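Local coordinates for topoisomerase I-like protein (Leishmania donovani, PDB 2B9S) that probably relaxes supercoiled DNA by cutting and resealing one strand, as eukaryotic type IB topoisomerases do, and is captured here with vanadate and nicked DNA, at residues 37-42 and 105-110; 60-65 and 158-163; 74-79 and 170-175. All coordinates share one frame; numbering follows the deposited sequence.

The three contacts lie within the DNA-binding fragment and form a connected series, contact 1 at the surface and contacts 2 and 3 partly buried. Contact 1 sets a loop on helix 105-119 and is built on an oblique histidine-tryptophan pair. Contacts 2 and 3 set the consecutive helices 54-64 and 75-89 against strand 161-162 and the turn before strand 175-176, respectively. Contact 1 joins contact 2 through H39 and T61, and contact 2 joins contact 3 through backbone hydrogen bonds of F163 with G173 and K174. Contact 2 also touches DNA, combining an apolar helix side with a charged DNA side, whereas contact 3 relies on methionine sulfurs and a glycine backbone.

Contact 1: residues 37-42 and 105-110; sequences EPHGIP and EPIYQW
I41, in an irregular loop, comes closest by its backbone to I107 in the first turn of helix 105-119, the two CA atoms lying 6.1 Å apart. The side chains that close the gap come mainly from H39 and I41 on the loop and from P106, I107 and W110 on the helix. H39 holds its CG between the backbone N and the carbonyl carbon (chi1 44°), and its ring is fixed in rotation by the I41 N-H, which donates to ND1 in the imidazole plane over 3.0 Å. Because ND1 accepts here, the proton of a neutral ring would probably sit on NE2, the atom that bonds to T61 OG1. The imidazole meets the indole neither stacked nor edge-to-face: the centroids of the H39 ring and the W110 six-membered ring are 4.4 Å apart with the planes at 46°. H39 CB rests over one indole face, 3.7 Å from W110 CE2, and H39 CD2 lies above the same ring, offset toward its rim.

The two branches of I41 divide between P106 and W110. CG2 reaches P106 CB at 3.5 Å, while CG1 turns to W110 CD1 at 4.0 Å. I107 CG1 lies 3.9 Å from I41 O and also borders H39 CE1. P42 adds its carbonyl O, which is 3.5 Å from P106 CB.

The contact thus fastens the loop before strand 43-45 to the N-terminal end of helix 105-119. I107 continues inward onto T61 and A64 of helix 54-64 and onto I43 of strand 43-45. E57 of helix 54-64 receives the backbone N-H groups of H39 and G40, so the loop is tied to two helices at once.

Contact 2: residues 60-65 and 158-163; sequences ATMFAV and EPPGLF. With nucleotides of chain C.
E158, packed against the sugar and phosphate of DT12 of chain C, has a carboxylate held at both oxygens: OE1 forms a salt bridge with K176 NZ and OE2 one with K227 NZ. The extended chain beyond CG carries this group alongside the deoxyribose, with E158 OE2 3.4 Å from C2' of DT12 of chain C. K176 and K227 would probably offset the carboxylate's charge beside the DNA backbone. P159 CD approaches OP1 of DT12 of chain C at 3.3 Å, and F163 CE2 comes within 3.5 Å of O5' of DA13 of chain C, the ring lying oblique to that oxygen.

On its other flank the 158-163 segment meets helix 54-64 through M62 and L162. A chi1 of -80° sets M62 CG anti to the carbonyl carbon, and the chain, extended beyond CG, brings SD to G161 and CE to P160. M62 SD sits 3.8 Å from G161 CA, and M62 CE touches P160 CB at 3.9 Å. L162 points toward the helix and divides its branches. CD1 presses on the backbone at F63 N, 3.6 Å away, and lies at the edge of the F63 ring near its plane, while CD2 turns to M62 SD. L162 CG meets M62 CB at 3.9 Å. F63 itself stacks with F81 and Y72.

Segment 158-163 is therefore two-sided: P160 to L162 face the helix with apolar contacts, while E158, P159 and F163 meet only sugar and phosphate atoms of the two nucleotides, consistent with backbone contact that does not read the bases.

Contact 3: residues 74-79 and 170-175; sequences MEVFRR and PLMGKL
M172 and G173, the central pair of a type II beta turn spanning L171 to K174, press against M74, V76 and F77 at the start of helix 75-89. The turn leads into strand 175-176, the antiparallel partner of strand 161-162, so the contact seats the turn that enters this small sheet on the helix.

M172 can be followed outward. Its CB stands 4.1 Å from F77 CD2. CG, placed between the backbone N and the carbonyl carbon (chi1 64°), meets V76 CG1 at 3.8 Å and lies close to the backbone N of F77. M172 SD lies 3.8 Å from F77 CB and 3.7 Å from the SD of M74, the N-cap residue. The chain then bends at chi3, and M172 CE ends 4.0 Å from M74 SD, with the two methionine side chains crossing at about a right angle.

G173 CA lies over one face of the F77 ring. It makes a CH-pi contact there, 3.6 Å from the F77 ring centroid and 27° off the normal, offset toward the rim. The backbones are so close that a CB on G173 would run into F77 O. Y71 stacks with the F77 ring, and N80 ND2 hydrogen-bonds to both P170 O and M172 O, tying the turn to the same helix.

Two CA-H...O contacts also run in opposite directions between the backbones, F77 giving to M172 and accepting from G173: F77 CA lies 3.3 Å from M172 O, and G173 CA lies 3.5 Å from F77 O with an angle of 164° at the hydrogen.

Contact 1: residues 37-42 and 105-110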
loop_
_atom_site.group_PDB
_atom_site.type_symbol
_atom_site.label_atom_id
_atom_site.label_comp_id
_atom_site.label_asym_id
_atom_site.label_seq_id
_atom_site.Cartn_x
_atom_site.Cartn_y
_atom_site.Cartn_z
ATOM N N GLU D 37 21.361 21.478 -1.944
ATOM C CA GLU D 37 22.616 22.108 -2.400
ATOM C C GLU D 37 22.438 22.752 -3.775
ATOM O O GLU D 37 22.387 22.039 -4.794
ATOM C CB GLU D 37 23.769 21.086 -2.422
ATOM N N PRO D 38 22.301 24.093 -3.816
ATOM C CA PRO D 38 22.022 24.731 -5.111
ATOM C C PRO D 38 23.181 24.610 -6.085
ATOM O O PRO D 38 24.341 24.569 -5.671
ATOM C CB PRO D 38 21.772 26.203 -4.747
ATOM C CG PRO D 38 21.595 26.222 -3.277
ATOM C CD PRO D 38 22.366 25.081 -2.726
ATOM N N HIS D 39 22.869 24.545 -7.368
ATOM C CA HIS D 39 23.899 24.435 -8.397
ATOM C C HIS D 39 24.111 25.775 -9.107
ATOM O O HIS D 39 25.082 25.947 -9.831
ATOM C CB HIS D 39 23.527 23.338 -9.405
ATOM C CG HIS D 39 22.088 23.368 -9.831
ATOM N ND1 HIS D 39 21.540 24.422 -10.523
ATOM C CD2 HIS D 39 21.085 22.472 -9.662
ATOM C CE1 HIS D 39 20.259 24.185 -10.752
ATOM N NE2 HIS D 39 19.960 23.008 -10.239
ATOM N N GLY D 40 23.178 26.709 -8.913
ATOM C CA GLY D 40 23.230 28.018 -9.569
ATOM C C GLY D 40 23.094 28.042 -11.090
ATOM O O GLY D 40 23.417 29.049 -11.722
ATOM N N ILE D 41 22.647 26.938 -11.687
ATOM C CA ILE D 41 22.330 26.909 -13.125
ATOM C C ILE D 41 21.007 27.649 -13.407
ATOM O O ILE D 41 19.980 27.320 -12.832
ATOM C CB ILE D 41 22.295 25.448 -13.706
ATOM C CG1 ILE D 41 23.568 24.658 -13.365
ATOM C CG2 ILE D 41 22.099 25.452 -15.240
ATOM C CD1 ILE D 41 24.887 25.318 -13.819
ATOM N N PRO D 42 21.010 28.628 -14.294
ATOM C CA PRO D 42 19.763 29.312 -14.641
ATOM C C PRO D 42 18.827 28.496 -15.536
ATOM O O PRO D 42 19.234 27.522 -16.135
ATOM C CB PRO D 42 20.249 30.543 -15.378
ATOM C CG PRO D 42 21.475 30.105 -16.017
ATOM C CD PRO D 42 22.123 29.105 -15.121
ATOM N N GLU D 105 16.468 23.386 -20.113
ATOM C CA GLU D 105 17.549 22.597 -20.710
ATOM C C GLU D 105 18.924 22.688 -20.000
ATOM O O GLU D 105 19.590 21.654 -19.815
ATOM C CB GLU D 105 17.643 22.890 -22.221
ATOM C CG GLU D 105 18.410 21.846 -23.033
ATOM C CD GLU D 105 17.855 20.396 -22.898
ATOM O OE1 GLU D 105 16.703 20.168 -22.448
ATOM O OE2 GLU D 105 18.595 19.467 -23.263
ATOM N N PRO D 106 19.368 23.910 -19.603
ATOM C CA PRO D 106 20.638 23.939 -18.848
ATOM C C PRO D 106 20.602 23.075 -17.565
ATOM O O PRO D 106 21.580 22.400 -17.246
ATOM C CB PRO D 106 20.822 25.433 -18.522
ATOM C CG PRO D 106 20.004 26.160 -19.552
ATOM C CD PRO D 106 18.824 25.271 -19.814
ATOM N N ILE D 107 19.484 23.076 -16.838
ATOM C CA ILE D 107 19.399 22.250 -15.642
ATOM C C ILE D 107 19.335 20.760 -15.997
ATOM O O ILE D 107 20.018 19.946 -15.371
ATOM C CB ILE D 107 18.225 22.631 -14.731
ATOM C CG1 ILE D 107 18.426 24.057 -14.177
ATOM C CG2 ILE D 107 18.050 21.543 -13.646
ATOM C CD1 ILE D 107 17.235 24.600 -13.377
ATOM N N TYR D 108 18.520 20.401 -16.992
ATOM C CA TYR D 108 18.489 19.019 -17.477
ATOM C C TYR D 108 19.873 18.499 -17.827
ATOM O O TYR D 108 20.256 17.405 -17.430
ATOM C CB TYR D 108 17.598 18.876 -18.709
ATOM C CG TYR D 108 17.484 17.433 -19.161
ATOM C CD1 TYR D 108 17.955 17.031 -20.404
ATOM C CD2 TYR D 108 16.915 16.468 -18.324
ATOM C CE1 TYR D 108 17.841 15.708 -20.816
ATOM C CE2 TYR D 108 16.803 15.148 -18.712
ATOM C CZ TYR D 108 17.262 14.769 -19.968
ATOM O OH TYR D 108 17.155 13.442 -20.363
ATOM N N GLN D 109 20.604 19.281 -18.615
ATOM C CA GLN D 109 21.959 18.913 -19.022
ATOM C C GLN D 109 22.907 18.786 -17.838
ATOM O O GLN D 109 23.696 17.845 -17.792
ATOM C CB GLN D 109 22.485 19.898 -20.069
ATOM C CG GLN D 109 21.694 19.845 -21.389
ATOM C CD GLN D 109 21.704 18.462 -22.016
ATOM O OE1 GLN D 109 22.662 17.696 -21.856
ATOM N NE2 GLN D 109 20.637 18.132 -22.729
ATOM N N TRP D 110 22.814 19.713 -16.876
ATOM C CA TRP D 110 23.530 19.594 -15.585
ATOM C C TRP D 110 23.249 18.242 -14.930
ATOM O O TRP D 110 24.161 17.554 -14.501
ATOM C CB TRP D 110 23.133 20.737 -14.634
ATOM C CG TRP D 110 23.663 20.579 -13.223
ATOM C CD1 TRP D 110 24.905 20.960 -12.758
ATOM C CD2 TRP D 110 22.984 19.989 -12.098
ATOM N NE1 TRP D 110 25.027 20.654 -11.426
ATOM C CE2 TRP D 110 23.871 20.056 -10.992
ATOM C CE3 TRP D 110 21.715 19.419 -11.917
ATOM C CZ2 TRP D 110 23.531 19.576 -9.717
ATOM C CZ3 TRP D 110 21.377 18.941 -10.652
ATOM C CH2 TRP D 110 22.295 19.011 -9.566
#

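Contact 2: residues 60-65 and 158-163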
loop_
_atom_site.group_PDB
_atom_site.type_symbol
_atom_site.label_atom_id
_atom_site.label_comp_id
_atom_site.label_asym_id
_atom_site.label_seq_id
_atom_site.Cartn_x
_atom_site.Cartn_y
_atom_site.Cartn_z
ATOM N N ALA D 60 12.166 23.854 -9.532
ATOM C CA ALA D 60 12.473 23.817 -10.974
ATOM C C ALA D 60 13.246 22.562 -11.382
ATOM O O ALA D 60 12.961 21.957 -12.404
ATOM C CB ALA D 60 13.259 25.094 -11.395
ATOM N N THR D 61 14.232 22.178 -10.570
ATOM C CA THR D 61 15.110 21.046 -10.856
ATOM C C THR D 61 14.325 19.740 -10.779
ATOM O O THR D 61 14.601 18.817 -11.518
ATOM C CB THR D 61 16.369 21.018 -9.876
ATOM O OG1 THR D 61 17.081 22.261 -9.966
ATOM C CG2 THR D 61 17.345 19.867 -10.186
ATOM N N MET D 62 13.377 19.662 -9.858
ATOM C CA MET D 62 12.523 18.483 -9.687
ATOM C C MET D 62 11.791 18.095 -10.990
ATOM O O MET D 62 11.799 16.938 -11.399
ATOM C CB MET D 62 11.507 18.742 -8.578
ATOM C CG MET D 62 12.017 18.585 -7.182
ATOM S SD MET D 62 10.774 19.204 -6.032
ATOM C CE MET D 62 11.806 19.223 -4.543
ATOM N N PHE D 63 11.197 19.089 -11.630
ATOM C CA PHE D 63 10.540 18.988 -12.928
ATOM C C PHE D 63 11.509 18.761 -14.101
ATOM O O PHE D 63 11.333 17.811 -14.881
ATOM C CB PHE D 63 9.748 20.287 -13.154
ATOM C CG PHE D 63 8.889 20.299 -14.413
ATOM C CD1 PHE D 63 7.738 19.514 -14.506
ATOM C CD2 PHE D 63 9.224 21.116 -15.486
ATOM C CE1 PHE D 63 6.941 19.535 -15.646
ATOM C CE2 PHE D 63 8.418 21.148 -16.645
ATOM C CZ PHE D 63 7.278 20.359 -16.713
ATOM N N ALA D 64 12.513 19.639 -14.222
ATOM C CA ALA D 64 13.539 19.589 -15.287
ATOM C C ALA D 64 14.136 18.212 -15.502
ATOM O O ALA D 64 14.376 17.789 -16.629
ATOM C CB ALA D 64 14.680 20.618 -14.996
ATOM N N VAL D 65 14.393 17.550 -14.388
ATOM C CA VAL D 65 15.040 16.245 -14.261
ATOM C C VAL D 65 14.125 15.089 -14.731
ATOM O O VAL D 65 14.598 13.992 -15.104
ATOM C CB VAL D 65 15.428 16.141 -12.767
ATOM C CG1 VAL D 65 15.097 14.807 -12.132
ATOM C CG2 VAL D 65 16.871 16.613 -12.517
ATOM N N GLU D 158 10.706 11.135 4.143
ATOM C CA GLU D 158 10.480 11.288 2.704
ATOM C C GLU D 158 11.074 12.601 2.253
ATOM O O GLU D 158 10.755 13.650 2.853
ATOM C CB GLU D 158 8.982 11.276 2.379
ATOM C CG GLU D 158 8.333 9.951 2.637
ATOM C CD GLU D 158 6.850 9.940 2.291
ATOM O OE1 GLU D 158 6.400 10.784 1.482
ATOM O OE2 GLU D 158 6.135 9.082 2.843
ATOM N N PRO D 159 11.956 12.556 1.224
ATOM C CA PRO D 159 12.408 13.813 0.656
ATOM C C PRO D 159 11.302 14.525 -0.148
ATOM O O PRO D 159 10.356 13.881 -0.633
ATOM C CB PRO D 159 13.609 13.409 -0.221
ATOM C CG PRO D 159 13.443 11.949 -0.487
ATOM C CD PRO D 159 12.608 11.380 0.608
ATOM N N PRO D 160 11.406 15.855 -0.267
ATOM C CA PRO D 160 10.451 16.621 -1.064
ATOM C C PRO D 160 10.436 16.194 -2.544
ATOM O O PRO D 160 11.435 15.692 -3.077
ATOM C CB PRO D 160 10.922 18.075 -0.918
ATOM C CG PRO D 160 12.314 18.016 -0.284
ATOM C CD PRO D 160 12.427 16.693 0.396
ATOM N N GLY D 161 9.303 16.391 -3.204
ATOM C CA GLY D 161 9.233 16.026 -4.600
ATOM C C GLY D 161 7.896 16.361 -5.187
ATOM O O GLY D 161 6.978 16.764 -4.475
ATOM N N LEU D 162 7.809 16.217 -6.501
ATOM C CA LEU D 162 6.551 16.355 -7.231
ATOM C C LEU D 162 5.721 15.088 -7.042
ATOM O O LEU D 162 6.181 13.981 -7.348
ATOM C CB LEU D 162 6.843 16.628 -8.718
ATOM C CG LEU D 162 7.759 17.827 -8.970
ATOM C CD1 LEU D 162 7.937 18.116 -10.514
ATOM C CD2 LEU D 162 7.233 19.051 -8.151
ATOM N N PHE D 163 4.524 15.251 -6.496
ATOM C CA PHE D 163 3.612 14.132 -6.176
ATOM C C PHE D 163 3.340 13.150 -7.319
ATOM O O PHE D 163 2.789 13.526 -8.352
ATOM C CB PHE D 163 2.275 14.672 -5.654
ATOM C CG PHE D 163 1.271 13.587 -5.298
ATOM C CD1 PHE D 163 0.046 13.496 -5.961
ATOM C CD2 PHE D 163 1.560 12.663 -4.309
ATOM C CE1 PHE D 163 -0.864 12.515 -5.629
ATOM C CE2 PHE D 163 0.654 11.670 -3.960
ATOM C CZ PHE D 163 -0.557 11.594 -4.618
ATOM P P DT C 12 10.227 8.027 -0.406
ATOM O OP1 DT C 12 10.565 9.340 -0.986
ATOM O OP2 DT C 12 10.528 7.748 1.020
ATOM O "O5'" DT C 12 8.670 7.795 -0.657
ATOM C "C5'" DT C 12 8.049 8.024 -1.951
ATOM C "C4'" DT C 12 6.632 7.500 -1.902
ATOM O "O4'" DT C 12 6.685 6.068 -1.729
ATOM C "C3'" DT C 12 5.717 7.995 -0.768
ATOM O "O3'" DT C 12 4.369 8.138 -1.284
ATOM C "C2'" DT C 12 5.710 6.856 0.252
ATOM C "C1'" DT C 12 5.710 5.739 -0.779
ATOM N N1 DT C 12 5.788 4.386 -0.215
ATOM C C2 DT C 12 5.171 3.369 -0.906
ATOM O O2 DT C 12 4.620 3.531 -1.979
ATOM N N3 DT C 12 5.236 2.156 -0.263
ATOM C C4 DT C 12 5.827 1.894 0.958
ATOM O O4 DT C 12 5.827 0.779 1.453
ATOM C C5 DT C 12 6.437 3.005 1.622
ATOM C C7 DT C 12 7.221 2.823 2.889
ATOM C C6 DT C 12 6.378 4.178 1.021
ATOM P P DA C 13 3.776 9.556 -1.639
ATOM O OP1 DA C 13 4.777 10.387 -2.330
ATOM O OP2 DA C 13 3.120 10.064 -0.449
ATOM O "O5'" DA C 13 2.625 9.132 -2.682
ATOM C "C5'" DA C 13 2.922 8.417 -3.884
ATOM C "C4'" DA C 13 1.867 7.348 -4.084
ATOM O "O4'" DA C 13 2.132 6.186 -3.262
ATOM C "C3'" DA C 13 0.446 7.774 -3.728
ATOM O "O3'" DA C 13 -0.317 7.383 -4.831
ATOM C "C2'" DA C 13 0.130 7.042 -2.394
ATOM C "C1'" DA C 13 0.958 5.772 -2.568
ATOM N N9 DA C 13 1.392 5.163 -1.310
ATOM C C8 DA C 13 2.140 5.803 -0.350
ATOM N N7 DA C 13 2.392 5.061 0.692
ATOM C C5 DA C 13 1.802 3.835 0.375
ATOM C C6 DA C 13 1.719 2.610 1.091
ATOM N N6 DA C 13 2.302 2.418 2.275
ATOM N N1 DA C 13 1.037 1.591 0.535
ATOM C C2 DA C 13 0.471 1.774 -0.687
ATOM N N3 DA C 13 0.475 2.879 -1.447
ATOM C C4 DA C 13 1.161 3.885 -0.855
#

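Contact 3: residues 74-79 and 170-175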
loop_
_atom_site.group_PDB
_atom_site.type_symbol
_atom_site.label_atom_id
_atom_site.label_comp_id
_atom_site.label_asym_id
_atom_site.label_seq_id
_atom_site.Cartn_x
_atom_site.Cartn_y
_atom_site.Cartn_z
ATOM N N MET D 74 2.200 15.020 -19.249
ATOM C CA MET D 74 0.791 15.024 -18.835
ATOM C C MET D 74 0.349 16.419 -18.429
ATOM O O MET D 74 1.006 17.057 -17.624
ATOM C CB MET D 74 0.573 14.058 -17.674
ATOM C CG MET D 74 0.818 12.609 -18.032
ATOM S SD MET D 74 0.468 11.513 -16.653
ATOM C CE MET D 74 1.297 10.043 -17.241
ATOM N N GLU D 75 -0.773 16.895 -18.953
ATOM C CA GLU D 75 -1.215 18.250 -18.614
ATOM C C GLU D 75 -1.503 18.510 -17.137
ATOM O O GLU D 75 -1.226 19.601 -16.646
ATOM C CB GLU D 75 -2.409 18.711 -19.453
ATOM C CG GLU D 75 -2.001 19.626 -20.622
ATOM C CD GLU D 75 -1.032 20.776 -20.219
ATOM O OE1 GLU D 75 -1.266 21.463 -19.171
ATOM O OE2 GLU D 75 -0.034 20.987 -20.965
ATOM N N VAL D 76 -2.067 17.522 -16.439
ATOM C CA VAL D 76 -2.444 17.708 -15.045
ATOM C C VAL D 76 -1.181 17.834 -14.195
ATOM O O VAL D 76 -1.114 18.674 -13.306
ATOM C CB VAL D 76 -3.352 16.563 -14.532
ATOM C CG1 VAL D 76 -3.636 16.732 -13.042
ATOM C CG2 VAL D 76 -4.686 16.530 -15.333
ATOM N N PHE D 77 -0.195 16.992 -14.497
ATOM C CA PHE D 77 1.081 16.995 -13.825
ATOM C C PHE D 77 1.789 18.347 -13.986
ATOM O O PHE D 77 2.236 18.934 -12.998
ATOM C CB PHE D 77 1.971 15.848 -14.340
ATOM C CG PHE D 77 3.262 15.703 -13.575
ATOM C CD1 PHE D 77 4.428 16.391 -13.982
ATOM C CD2 PHE D 77 3.325 14.905 -12.451
ATOM C CE1 PHE D 77 5.625 16.282 -13.261
ATOM C CE2 PHE D 77 4.524 14.786 -11.729
ATOM C CZ PHE D 77 5.672 15.484 -12.139
ATOM N N ARG D 78 1.845 18.823 -15.235
ATOM C CA ARG D 78 2.488 20.086 -15.610
ATOM C C ARG D 78 1.807 21.288 -14.976
ATOM O O ARG D 78 2.468 22.216 -14.496
ATOM C CB ARG D 78 2.481 20.252 -17.132
ATOM C CG ARG D 78 3.305 19.243 -17.870
ATOM C CD ARG D 78 3.069 19.341 -19.370
ATOM N NE ARG D 78 3.609 20.580 -19.938
ATOM C CZ ARG D 78 4.859 20.746 -20.373
ATOM N NH1 ARG D 78 5.749 19.755 -20.315
ATOM N NH2 ARG D 78 5.216 21.922 -20.877
ATOM N N ARG D 79 0.484 21.253 -14.974
ATOM C CA ARG D 79 -0.314 22.289 -14.360
ATOM C C ARG D 79 -0.091 22.354 -12.849
ATOM O O ARG D 79 0.084 23.431 -12.287
ATOM C CB ARG D 79 -1.803 22.124 -14.710
ATOM C CG ARG D 79 -2.761 22.603 -13.612
ATOM C CD ARG D 79 -4.147 23.021 -14.112
ATOM N NE ARG D 79 -4.630 22.202 -15.222
ATOM C CZ ARG D 79 -5.233 21.019 -15.095
ATOM N NH1 ARG D 79 -5.435 20.477 -13.895
ATOM N NH2 ARG D 79 -5.623 20.376 -16.194
ATOM N N PRO D 170 -5.846 13.806 -9.739
ATOM C CA PRO D 170 -5.957 15.251 -10.014
ATOM C C PRO D 170 -4.846 16.132 -9.399
ATOM O O PRO D 170 -4.691 17.283 -9.833
ATOM C CB PRO D 170 -7.345 15.646 -9.455
ATOM C CG PRO D 170 -7.920 14.438 -8.847
ATOM C CD PRO D 170 -6.920 13.326 -8.849
ATOM N N LEU D 171 -4.080 15.581 -8.442
ATOM C CA LEU D 171 -3.000 16.305 -7.760
ATOM C C LEU D 171 -1.606 15.844 -8.206
ATOM O O LEU D 171 -0.611 16.248 -7.609
ATOM C CB LEU D 171 -3.129 16.218 -6.216
ATOM C CG LEU D 171 -4.441 16.552 -5.456
ATOM C CD1 LEU D 171 -4.268 16.504 -3.940
ATOM C CD2 LEU D 171 -5.025 17.909 -5.858
ATOM N N MET D 172 -1.503 14.996 -9.232
ATOM C CA MET D 172 -0.178 14.609 -9.709
ATOM C C MET D 172 0.600 15.899 -10.105
ATOM O O MET D 172 0.006 16.839 -10.660
ATOM C CB MET D 172 -0.261 13.620 -10.872
ATOM C CG MET D 172 -0.916 14.191 -12.127
ATOM S SD MET D 172 -0.619 13.178 -13.579
ATOM C CE MET D 172 -1.486 11.664 -13.128
ATOM N N GLY D 173 1.889 15.955 -9.759
ATOM C CA GLY D 173 2.739 17.119 -10.045
ATOM C C GLY D 173 2.822 18.126 -8.918
ATOM O O GLY D 173 3.740 18.928 -8.885
ATOM N N LYS D 174 1.851 18.109 -8.008
ATOM C CA LYS D 174 1.865 18.999 -6.859
ATOM C C LYS D 174 3.096 18.774 -5.957
ATOM O O LYS D 174 3.569 17.630 -5.790
ATOM C CB LYS D 174 0.580 18.836 -6.059
ATOM C CG LYS D 174 0.418 19.814 -4.876
ATOM C CD LYS D 174 -0.834 19.452 -4.155
ATOM C CE LYS D 174 -1.457 20.640 -3.482
ATOM N NZ LYS D 174 -1.018 20.772 -2.097
ATOM N N LEU D 175 3.627 19.867 -5.402
ATOM C CA LEU D 175 4.788 19.768 -4.521
ATOM C C LEU D 175 4.471 19.148 -3.150
ATOM O O LEU D 175 3.597 19.627 -2.407
ATOM C CB LEU D 175 5.516 21.120 -4.367
ATOM C CG LEU D 175 6.779 21.241 -3.484
ATOM C CD1 LEU D 175 7.922 20.398 -3.975
ATOM C CD2 LEU D 175 7.232 22.712 -3.323
#